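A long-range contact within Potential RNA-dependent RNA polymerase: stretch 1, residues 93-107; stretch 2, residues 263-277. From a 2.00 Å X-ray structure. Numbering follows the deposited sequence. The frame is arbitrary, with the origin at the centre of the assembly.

Stretch 1 (93-107) DSYYDSISKDQVPFD
Stretch 2, residues 263-277: SKFDQHFNPTCQSVA

The contact joins residues 93-107 and 263-277; the touching residues are at least 166 positions apart in one chain. Stretch 1 enters in a helix that began earlier in the chain and continues as an extended loop from Lys-101 to Asp-107; stretch 2 passes from helical phi/psi at 265-267 through a bend into helix 271-277. The register runs in the same sense along both: CA of Tyr-95 lies 4.3 Å from CA of Gln-267, CA of Ile-99 4.4 Å from CA of Asn-270, and the chains then diverge, CA of Phe-106 standing 7.7 Å from CA of Val-276. Together they bury 847 Å².

Two side-chain hydrogen bonds and one weak bond cross the contact. Lys-101, m at chi1 and t thereafter, extends fully so that NZ donates to His-268 NE2 (2.8 Å) near the imidazole plane; the ring (chi1 -72°, chi2 83°) is fixed from its other nitrogen, ND1 donating to Lys-264 O (2.7 Å). Gln-103 (chi1 p, chi2 t) accepts at OE1 from Thr-272 OG1 (2.7 Å) and weakly from Thr-272 N (3.4 Å), while its NE2 donates to Ile-99 O (2.8 Å) and Lys-101 O (2.9 Å), so one amide group bonds within its own stretch through NE2 and across the contact through OE1. Asn-270 (chi1 57°) caps the second helix, OD1 accepting from Cys-273 N (3.0 Å) and weakly from Thr-272 N (3.0 Å).

Three rings each receive an aliphatic carbon over one face. Gln-267 CG sits 3.5 Å from the Tyr-95 ring centroid, Ser-98 CB 3.7 Å from that of His-268, and Val-276 CG2 3.7 Å from that of Phe-106 (chi1 -79°, chi2 64°). Cys-273 SG meets the Phe-106 edge, 4.1 Å from CZ.

Ile-99 (chi1 p, chi2 t) packs CB 4.2 Å from Pro-271 CD, an apolar pair; its CG2 also lies 3.2 Å from the carbonyl Gln-267 O, a van der Waals contact.

Two waters join the stretches: one bridges Ser-98 O (2.7 Å) and Asn-270 ND2 (2.9 Å); another donates to Gln-103 O and Thr-272 OG1 (both 3.0 Å).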

ATOM      1  N   ASP A  93      16.062  -5.449 -10.724  1.00 18.09           N
ATOM      2  CA  ASP A  93      16.130  -6.747 -11.387  1.00 21.73           C
ATOM      3  C   ASP A  93      14.948  -7.627 -10.997  1.00 17.14           C
ATOM      4  O   ASP A  93      14.373  -8.326 -11.838  1.00 19.70           O
ATOM      5  CB  ASP A  93      17.432  -7.469 -11.026  1.00 22.28           C
ATOM      6  CG  ASP A  93      18.677  -6.813 -11.624  1.00 31.12           C
ATOM      7  OD1 ASP A  93      18.548  -5.989 -12.558  1.00 27.61           O
ATOM      8  OD2 ASP A  93      19.795  -7.146 -11.151  1.00 32.12           O
ATOM      9  N   SER A  94      14.590  -7.612  -9.709  1.00 18.97           N
ATOM     10  CA  SER A  94      13.529  -8.476  -9.187  1.00 18.41           C
ATOM     11  C   SER A  94      12.227  -8.330  -9.969  1.00 17.41           C
ATOM     12  O   SER A  94      11.538  -9.318 -10.240  1.00 17.36           O
ATOM     13  CB  SER A  94      13.299  -8.169  -7.707  1.00 20.59           C
ATOM     14  OG  SER A  94      12.394  -9.098  -7.122  1.00 29.06           O
ATOM     15  N   TYR A  95      11.883  -7.100 -10.365  1.00 17.02           N
ATOM     16  CA  TYR A  95      10.647  -6.900 -11.116  1.00 18.07           C
ATOM     17  C   TYR A  95      10.682  -7.579 -12.476  1.00 17.71           C
ATOM     18  O   TYR A  95       9.632  -7.964 -13.006  1.00 19.77           O
ATOM     19  CB  TYR A  95      10.361  -5.408 -11.287  1.00 16.85           C
ATOM     20  CG  TYR A  95       9.815  -4.784 -10.038  1.00 15.18           C
ATOM     21  CD1 TYR A  95      10.656  -4.378  -9.015  1.00 16.93           C
ATOM     22  CD2 TYR A  95       8.449  -4.671  -9.851  1.00 17.97           C
ATOM     23  CE1 TYR A  95      10.154  -3.831  -7.856  1.00 17.84           C
ATOM     24  CE2 TYR A  95       7.931  -4.129  -8.693  1.00 17.10           C
ATOM     25  CZ  TYR A  95       8.788  -3.714  -7.701  1.00 18.09           C
ATOM     26  OH  TYR A  95       8.265  -3.174  -6.554  1.00 21.73           O
ATOM     27  N   TYR A  96      11.862  -7.676 -13.084  1.00 18.63           N
ATOM     28  CA  TYR A  96      12.004  -8.258 -14.410  1.00 18.01           C
ATOM     29  C   TYR A  96      12.224  -9.763 -14.342  1.00 17.74           C
ATOM     30  O   TYR A  96      11.756 -10.499 -15.208  1.00 20.08           O
ATOM     31  CB  TYR A  96      13.174  -7.598 -15.151  1.00 19.35           C
ATOM     32  CG  TYR A  96      12.878  -6.168 -15.543  1.00 17.90           C
ATOM     33  CD1 TYR A  96      13.122  -5.127 -14.665  1.00 17.87           C
ATOM     34  CD2 TYR A  96      12.326  -5.872 -16.785  1.00 17.06           C
ATOM     35  CE1 TYR A  96      12.831  -3.807 -15.011  1.00 18.60           C
ATOM     36  CE2 TYR A  96      12.035  -4.561 -17.148  1.00 17.83           C
ATOM     37  CZ  TYR A  96      12.285  -3.538 -16.258  1.00 17.90           C
ATOM     38  OH  TYR A  96      11.988  -2.240 -16.617  1.00 18.18           O
ATOM     39  N   ASP A  97      12.935 -10.222 -13.323  1.00 18.40           N
ATOM     40  CA  ASP A  97      13.333 -11.619 -13.250  1.00 23.19           C
ATOM     41  C   ASP A  97      12.323 -12.488 -12.506  1.00 19.58           C
ATOM     42  O   ASP A  97      12.260 -13.692 -12.751  1.00 22.62           O
ATOM     43  CB  ASP A  97      14.711 -11.713 -12.595  1.00 24.32           C
ATOM     44  CG  ASP A  97      15.799 -11.050 -13.436  1.00 30.87           C
ATOM     45  OD1 ASP A  97      15.625 -10.943 -14.674  1.00 36.51           O
ATOM     46  OD2 ASP A  97      16.811 -10.597 -12.860  1.00 37.41           O
ATOM     47  N   SER A  98      11.514 -11.912 -11.621  1.00 20.31           N
ATOM     48  CA  SER A  98      10.639 -12.737 -10.795  1.00 20.81           C
ATOM     49  C   SER A  98       9.390 -13.224 -11.522  1.00 21.10           C
ATOM     50  O   SER A  98       8.655 -14.037 -10.965  1.00 23.81           O
ATOM     51  CB  SER A  98      10.215 -11.984  -9.531  1.00 18.33           C
ATOM     52  OG  SER A  98      11.345 -11.592  -8.761  1.00 21.34           O
ATOM     53  N   ILE A  99       9.097 -12.724 -12.725  1.00 19.31           N
ATOM     54  CA  ILE A  99       7.870 -13.127 -13.405  1.00 19.76           C
ATOM     55  C   ILE A  99       8.046 -14.360 -14.267  1.00 20.79           C
ATOM     56  O   ILE A  99       7.093 -14.774 -14.935  1.00 21.01           O
ATOM     57  CB  ILE A  99       7.294 -12.002 -14.277  1.00 16.47           C
ATOM     58  CG1 ILE A  99       8.332 -11.588 -15.333  1.00 24.46           C
ATOM     59  CG2 ILE A  99       6.854 -10.840 -13.386  1.00 17.88           C
ATOM     60  CD1 ILE A  99       7.811 -10.654 -16.362  1.00 20.84           C
ATOM     61  N   SER A 100       9.233 -14.952 -14.294  1.00 21.69           N
ATOM     62  CA  SER A 100       9.471 -16.113 -15.141  1.00 24.94           C
ATOM     63  C   SER A 100       9.649 -17.404 -14.339  1.00 27.83           C
ATOM     64  O   SER A 100      10.131 -18.401 -14.875  1.00 25.15           O
ATOM     65  CB  SER A 100      10.661 -15.848 -16.063  1.00 28.07           C
ATOM     66  OG  SER A 100      11.853 -15.712 -15.325  1.00 36.98           O
ATOM     67  N   LYS A 101       9.268 -17.403 -13.063  1.00 22.89           N
ATOM     68  CA  LYS A 101       9.227 -18.636 -12.297  1.00 24.68           C
ATOM     69  C   LYS A 101       8.158 -19.573 -12.869  1.00 24.37           C
ATOM     70  O   LYS A 101       7.249 -19.144 -13.583  1.00 20.94           O
ATOM     71  CB  LYS A 101       8.958 -18.334 -10.824  1.00 28.38           C
ATOM     72  CG  LYS A 101      10.126 -17.590 -10.185  1.00 29.12           C
ATOM     73  CD  LYS A 101       9.958 -17.295  -8.692  1.00 35.54           C
ATOM     74  CE  LYS A 101      11.217 -16.545  -8.195  1.00 38.77           C
ATOM     75  NZ  LYS A 101      11.263 -16.253  -6.734  1.00 32.32           N
ATOM     76  N   ASP A 102       8.301 -20.874 -12.583  1.00 22.28           N
ATOM     77  CA  ASP A 102       7.293 -21.847 -13.005  1.00 23.64           C
ATOM     78  C   ASP A 102       5.914 -21.390 -12.541  1.00 24.34           C
ATOM     79  O   ASP A 102       5.735 -21.018 -11.380  1.00 23.25           O
ATOM     80  CB  ASP A 102       7.602 -23.227 -12.425  1.00 21.21           C
ATOM     81  CG  ASP A 102       8.971 -23.760 -12.842  1.00 27.77           C
ATOM     82  OD1 ASP A 102       9.453 -23.405 -13.943  1.00 27.74           O
ATOM     83  OD2 ASP A 102       9.571 -24.530 -12.062  1.00 28.36           O
ATOM     84  N   GLN A 103       4.944 -21.402 -13.453  1.00 22.48           N
ATOM     85  CA  GLN A 103       3.624 -20.861 -13.142  1.00 22.77           C
ATOM     86  C   GLN A 103       2.554 -21.657 -13.873  1.00 24.47           C
ATOM     87  O   GLN A 103       2.550 -21.722 -15.106  1.00 24.03           O
ATOM     88  CB  GLN A 103       3.556 -19.365 -13.496  1.00 22.25           C
ATOM     89  CG  GLN A 103       4.065 -19.045 -14.882  1.00 23.64           C
ATOM     90  CD  GLN A 103       4.313 -17.564 -15.110  1.00 19.06           C
ATOM     91  OE1 GLN A 103       3.471 -16.865 -15.690  1.00 17.58           O
ATOM     92  NE2 GLN A 103       5.492 -17.085 -14.686  1.00 17.75           N
ATOM     93  N   VAL A 104       1.649 -22.265 -13.114  1.00 20.13           N
ATOM     94  CA  VAL A 104       0.562 -23.056 -13.687  1.00 24.32           C
ATOM     95  C   VAL A 104      -0.699 -22.211 -13.820  1.00 21.15           C
ATOM     96  O   VAL A 104      -0.871 -21.221 -13.099  1.00 19.58           O
ATOM     97  CB  VAL A 104       0.291 -24.328 -12.862  1.00 24.66           C
ATOM     98  CG1 VAL A 104       1.584 -25.110 -12.614  1.00 25.01           C
ATOM     99  CG2 VAL A 104      -0.392 -23.976 -11.551  1.00 22.33           C
ATOM    100  N   PRO A 105      -1.601 -22.563 -14.732  1.00 23.41           N
ATOM    101  CA  PRO A 105      -2.841 -21.790 -14.902  1.00 23.75           C
ATOM    102  C   PRO A 105      -3.717 -21.862 -13.662  1.00 23.38           C
ATOM    103  O   PRO A 105      -3.601 -22.774 -12.840  1.00 22.24           O
ATOM    104  CB  PRO A 105      -3.529 -22.468 -16.098  1.00 25.81           C
ATOM    105  CG  PRO A 105      -2.398 -23.127 -16.869  1.00 26.37           C
ATOM    106  CD  PRO A 105      -1.392 -23.553 -15.810  1.00 26.01           C
ATOM    107  N   PHE A 106      -4.611 -20.882 -13.542  1.00 19.94           N
ATOM    108  CA  PHE A 106      -5.561 -20.830 -12.439  1.00 23.20           C
ATOM    109  C   PHE A 106      -6.743 -21.752 -12.718  1.00 22.62           C
ATOM    110  O   PHE A 106      -7.141 -21.940 -13.868  1.00 22.79           O
ATOM    111  CB  PHE A 106      -6.083 -19.407 -12.238  1.00 19.80           C
ATOM    112  CG  PHE A 106      -5.142 -18.488 -11.498  1.00 19.57           C
ATOM    113  CD1 PHE A 106      -3.899 -18.145 -12.031  1.00 21.13           C
ATOM    114  CD2 PHE A 106      -5.535 -17.914 -10.301  1.00 17.46           C
ATOM    115  CE1 PHE A 106      -3.050 -17.262 -11.353  1.00 18.83           C
ATOM    116  CE2 PHE A 106      -4.709 -17.034  -9.626  1.00 21.32           C
ATOM    117  CZ  PHE A 106      -3.459 -16.701 -10.153  1.00 19.26           C
ATOM    118  N   ASP A 107      -7.312 -22.319 -11.648  1.00 22.74           N
ATOM    119  CA  ASP A 107      -8.535 -23.113 -11.788  1.00 21.25           C
ATOM    120  C   ASP A 107      -9.681 -22.248 -12.299  1.00 23.18           C
ATOM    121  O   ASP A 107     -10.025 -21.232 -11.691  1.00 21.61           O
ATOM    122  CB  ASP A 107      -8.924 -23.747 -10.451  1.00 23.30           C
ATOM    123  CG  ASP A 107      -9.972 -24.853 -10.609  1.00 29.27           C
ATOM    124  OD1 ASP A 107     -10.774 -24.809 -11.565  1.00 26.34           O
ATOM    125  OD2 ASP A 107      -9.972 -25.785  -9.787  1.00 32.29           O
ATOM    126  N   SER A 263       6.271 -12.831  -0.356  1.00 22.09           N
ATOM    127  CA  SER A 263       7.554 -12.176  -0.574  1.00 27.49           C
ATOM    128  C   SER A 263       7.523 -11.558  -1.964  1.00 21.96           C
ATOM    129  O   SER A 263       7.379 -12.279  -2.958  1.00 20.49           O
ATOM    130  CB  SER A 263       8.725 -13.150  -0.448  1.00 33.19           C
ATOM    131  OG  SER A 263       8.816 -13.651   0.878  1.00 38.77           O
ATOM    132  N   LYS A 264       7.646 -10.230  -2.032  1.00 20.13           N
ATOM    133  CA  LYS A 264       7.809  -9.542  -3.309  1.00 17.78           C
ATOM    134  C   LYS A 264       6.640  -9.843  -4.254  1.00 16.55           C
ATOM    135  O   LYS A 264       6.822 -10.290  -5.384  1.00 17.32           O
ATOM    136  CB  LYS A 264       9.148  -9.927  -3.940  1.00 17.37           C
ATOM    137  CG  LYS A 264      10.357  -9.413  -3.155  1.00 25.23           C
ATOM    138  CD  LYS A 264      11.642  -9.883  -3.824  1.00 29.92           C
ATOM    139  CE  LYS A 264      12.819  -8.995  -3.497  1.00 37.60           C
ATOM    140  NZ  LYS A 264      12.947  -8.760  -2.043  1.00 45.80           N
ATOM    141  N   PHE A 265       5.423  -9.641  -3.748  1.00 18.56           N
ATOM    142  CA  PHE A 265       4.223  -9.976  -4.503  1.00 18.16           C
ATOM    143  C   PHE A 265       4.179  -9.229  -5.827  1.00 19.39           C
ATOM    144  O   PHE A 265       3.953  -9.832  -6.879  1.00 14.74           O
ATOM    145  CB  PHE A 265       2.983  -9.657  -3.672  1.00 19.04           C
ATOM    146  CG  PHE A 265       1.693 -10.164  -4.263  1.00 19.52           C
ATOM    147  CD1 PHE A 265       1.585 -11.451  -4.753  1.00 20.83           C
ATOM    148  CD2 PHE A 265       0.582  -9.344  -4.324  1.00 20.87           C
ATOM    149  CE1 PHE A 265       0.380 -11.913  -5.289  1.00 19.34           C
ATOM    150  CE2 PHE A 265      -0.617  -9.804  -4.844  1.00 21.54           C
ATOM    151  CZ  PHE A 265      -0.717 -11.086  -5.333  1.00 21.61           C
ATOM    152  N   ASP A 266       4.374  -7.903  -5.785  1.00 17.37           N
ATOM    153  CA  ASP A 266       4.354  -7.099  -7.003  1.00 19.75           C
ATOM    154  C   ASP A 266       5.301  -7.676  -8.046  1.00 14.96           C
ATOM    155  O   ASP A 266       4.950  -7.809  -9.227  1.00 15.99           O
ATOM    156  CB  ASP A 266       4.757  -5.646  -6.697  1.00 19.26           C
ATOM    157  CG  ASP A 266       3.769  -4.926  -5.783  1.00 27.93           C
ATOM    158  OD1 ASP A 266       2.743  -5.513  -5.394  1.00 23.60           O
ATOM    159  OD2 ASP A 266       4.031  -3.748  -5.452  1.00 23.79           O
ATOM    160  N   GLN A 267       6.521  -7.999  -7.614  1.00 14.49           N
ATOM    161  CA  GLN A 267       7.558  -8.467  -8.524  1.00 17.97           C
ATOM    162  C   GLN A 267       7.171  -9.785  -9.188  1.00 18.31           C
ATOM    163  O   GLN A 267       7.570 -10.049 -10.326  1.00 16.40           O
ATOM    164  CB  GLN A 267       8.880  -8.616  -7.777  1.00 15.76           C
ATOM    165  CG  GLN A 267       9.510  -7.318  -7.225  1.00 17.13           C
ATOM    166  CD  GLN A 267       8.981  -6.904  -5.858  1.00 20.14           C
ATOM    167  OE1 GLN A 267       7.836  -7.190  -5.501  1.00 19.40           O
ATOM    168  NE2 GLN A 267       9.830  -6.238  -5.080  1.00 19.52           N
ATOM    169  N   HIS A 268       6.411 -10.624  -8.493  1.00 14.89           N
ATOM    170  CA  HIS A 268       6.039 -11.936  -9.004  1.00 15.21           C
ATOM    171  C   HIS A 268       4.704 -11.928  -9.727  1.00 17.37           C
ATOM    172  O   HIS A 268       4.222 -13.000 -10.124  1.00 18.91           O
ATOM    173  CB  HIS A 268       5.975 -12.957  -7.859  1.00 15.57           C
ATOM    174  CG  HIS A 268       7.310 -13.344  -7.302  1.00 16.82           C
ATOM    175  ND1 HIS A 268       7.968 -12.588  -6.360  1.00 18.62           N
ATOM    176  CD2 HIS A 268       8.096 -14.422  -7.533  1.00 18.87           C
ATOM    177  CE1 HIS A 268       9.113 -13.169  -6.053  1.00 21.81           C
ATOM    178  NE2 HIS A 268       9.215 -14.284  -6.750  1.00 20.97           N
ATOM    179  N   PHE A 269       4.072 -10.764  -9.881  1.00 19.16           N
ATOM    180  CA  PHE A 269       2.734 -10.702 -10.479  1.00 17.17           C
ATOM    181  C   PHE A 269       2.898 -10.869 -11.988  1.00 19.36           C
ATOM    182  O   PHE A 269       2.929  -9.911 -12.762  1.00 19.03           O
ATOM    183  CB  PHE A 269       2.032  -9.401 -10.095  1.00 17.87           C
ATOM    184  CG  PHE A 269       0.536  -9.484 -10.138  1.00 16.99           C
ATOM    185  CD1 PHE A 269      -0.177 -10.068  -9.094  1.00 17.87           C
ATOM    186  CD2 PHE A 269      -0.158  -8.990 -11.221  1.00 17.28           C
ATOM    187  CE1 PHE A 269      -1.563 -10.151  -9.138  1.00 16.92           C
ATOM    188  CE2 PHE A 269      -1.550  -9.081 -11.281  1.00 18.56           C
ATOM    189  CZ  PHE A 269      -2.251  -9.644 -10.237  1.00 16.30           C
ATOM    190  N   ASN A 270       2.963 -12.131 -12.405  1.00 17.08           N
ATOM    191  CA  ASN A 270       3.478 -12.556 -13.702  1.00 16.00           C
ATOM    192  C   ASN A 270       2.349 -12.583 -14.738  1.00 15.11           C
ATOM    193  O   ASN A 270       1.199 -12.297 -14.431  1.00 15.06           O
ATOM    194  CB  ASN A 270       4.154 -13.911 -13.518  1.00 15.10           C
ATOM    195  CG  ASN A 270       3.197 -14.948 -12.936  1.00 14.41           C
ATOM    196  OD1 ASN A 270       2.050 -15.063 -13.366  1.00 16.61           O
ATOM    197  ND2 ASN A 270       3.672 -15.694 -11.949  1.00 13.21           N
ATOM    198  N   PRO A 271       2.650 -12.935 -15.998  1.00 15.02           N
ATOM    199  CA  PRO A 271       1.606 -12.897 -17.032  1.00 15.48           C
ATOM    200  C   PRO A 271       0.453 -13.852 -16.779  1.00 16.13           C
ATOM    201  O   PRO A 271      -0.637 -13.620 -17.298  1.00 14.39           O
ATOM    202  CB  PRO A 271       2.362 -13.269 -18.315  1.00 17.09           C
ATOM    203  CG  PRO A 271       3.771 -12.756 -18.066  1.00 18.49           C
ATOM    204  CD  PRO A 271       3.999 -13.075 -16.602  1.00 16.15           C
ATOM    205  N   THR A 272       0.660 -14.915 -16.001  1.00 15.68           N
ATOM    206  CA  THR A 272      -0.465 -15.767 -15.648  1.00 16.76           C
ATOM    207  C   THR A 272      -1.420 -15.024 -14.724  1.00 16.48           C
ATOM    208  O   THR A 272      -2.631 -14.981 -14.971  1.00 17.60           O
ATOM    209  CB  THR A 272       0.052 -17.061 -15.010  1.00 17.59           C
ATOM    210  OG1 THR A 272       0.910 -17.730 -15.940  1.00 19.39           O
ATOM    211  CG2 THR A 272      -1.102 -17.983 -14.659  1.00 18.87           C
ATOM    212  N   CYS A 273      -0.880 -14.391 -13.677  1.00 12.24           N
ATOM    213  CA  CYS A 273      -1.695 -13.557 -12.799  1.00 16.03           C
ATOM    214  C   CYS A 273      -2.358 -12.422 -13.568  1.00 15.79           C
ATOM    215  O   CYS A 273      -3.533 -12.114 -13.346  1.00 14.62           O
ATOM    216  CB  CYS A 273      -0.853 -12.978 -11.666  1.00 16.34           C
ATOM    217  SG  CYS A 273      -0.188 -14.205 -10.552  1.00 21.74           S
ATOM    218  N   GLN A 274      -1.605 -11.775 -14.463  1.00 15.94           N
ATOM    219  CA  GLN A 274      -2.144 -10.655 -15.226  1.00 16.60           C
ATOM    220  C   GLN A 274      -3.354 -11.085 -16.054  1.00 16.57           C
ATOM    221  O   GLN A 274      -4.344 -10.351 -16.163  1.00 16.43           O
ATOM    222  CB  GLN A 274      -1.052 -10.070 -16.127  1.00 16.02           C
ATOM    223  CG  GLN A 274       0.132  -9.440 -15.390  1.00 15.70           C
ATOM    224  CD  GLN A 274       1.400  -9.365 -16.272  1.00 16.98           C
ATOM    225  OE1 GLN A 274       1.310  -9.196 -17.491  1.00 16.74           O
ATOM    226  NE2 GLN A 274       2.580  -9.507 -15.645  1.00 14.68           N
ATOM    227  N   SER A 275      -3.294 -12.277 -16.656  1.00 16.38           N
ATOM    228  CA  SER A 275      -4.409 -12.681 -17.504  1.00 18.37           C
ATOM    229  C   SER A 275      -5.660 -12.944 -16.681  1.00 17.22           C
ATOM    230  O   SER A 275      -6.770 -12.809 -17.198  1.00 15.31           O
ATOM    231  CB  SER A 275      -4.043 -13.909 -18.337  1.00 20.55           C
ATOM    232  OG  SER A 275      -3.835 -15.004 -17.473  1.00 26.19           O
ATOM    233  N   VAL A 276      -5.505 -13.325 -15.406  1.00 18.04           N
ATOM    234  CA  VAL A 276      -6.668 -13.498 -14.535  1.00 15.50           C
ATOM    235  C   VAL A 276      -7.282 -12.147 -14.196  1.00 16.75           C
ATOM    236  O   VAL A 276      -8.508 -11.978 -14.229  1.00 15.23           O
ATOM    237  CB  VAL A 276      -6.297 -14.264 -13.252  1.00 17.58           C
ATOM    238  CG1 VAL A 276      -7.512 -14.320 -12.310  1.00 17.46           C
ATOM    239  CG2 VAL A 276      -5.807 -15.659 -13.572  1.00 20.04           C
ATOM    240  N   ALA A 277      -6.438 -11.169 -13.834  1.00 14.00           N
ATOM    241  CA  ALA A 277      -6.929  -9.808 -13.637  1.00 14.29           C
ATOM    242  C   ALA A 277      -7.687  -9.326 -14.865  1.00 16.65           C
ATOM    243  O   ALA A 277      -8.757  -8.724 -14.747  1.00 15.93           O
ATOM    244  CB  ALA A 277      -5.773  -8.851 -13.326  1.00 14.56           C
TER
HETATM  245  O   HOH W   1       6.541 -15.618 -11.316  1.00 19.82           O
HETATM  246  O   HOH W   2       0.598 -20.507 -17.002  1.00 32.47           O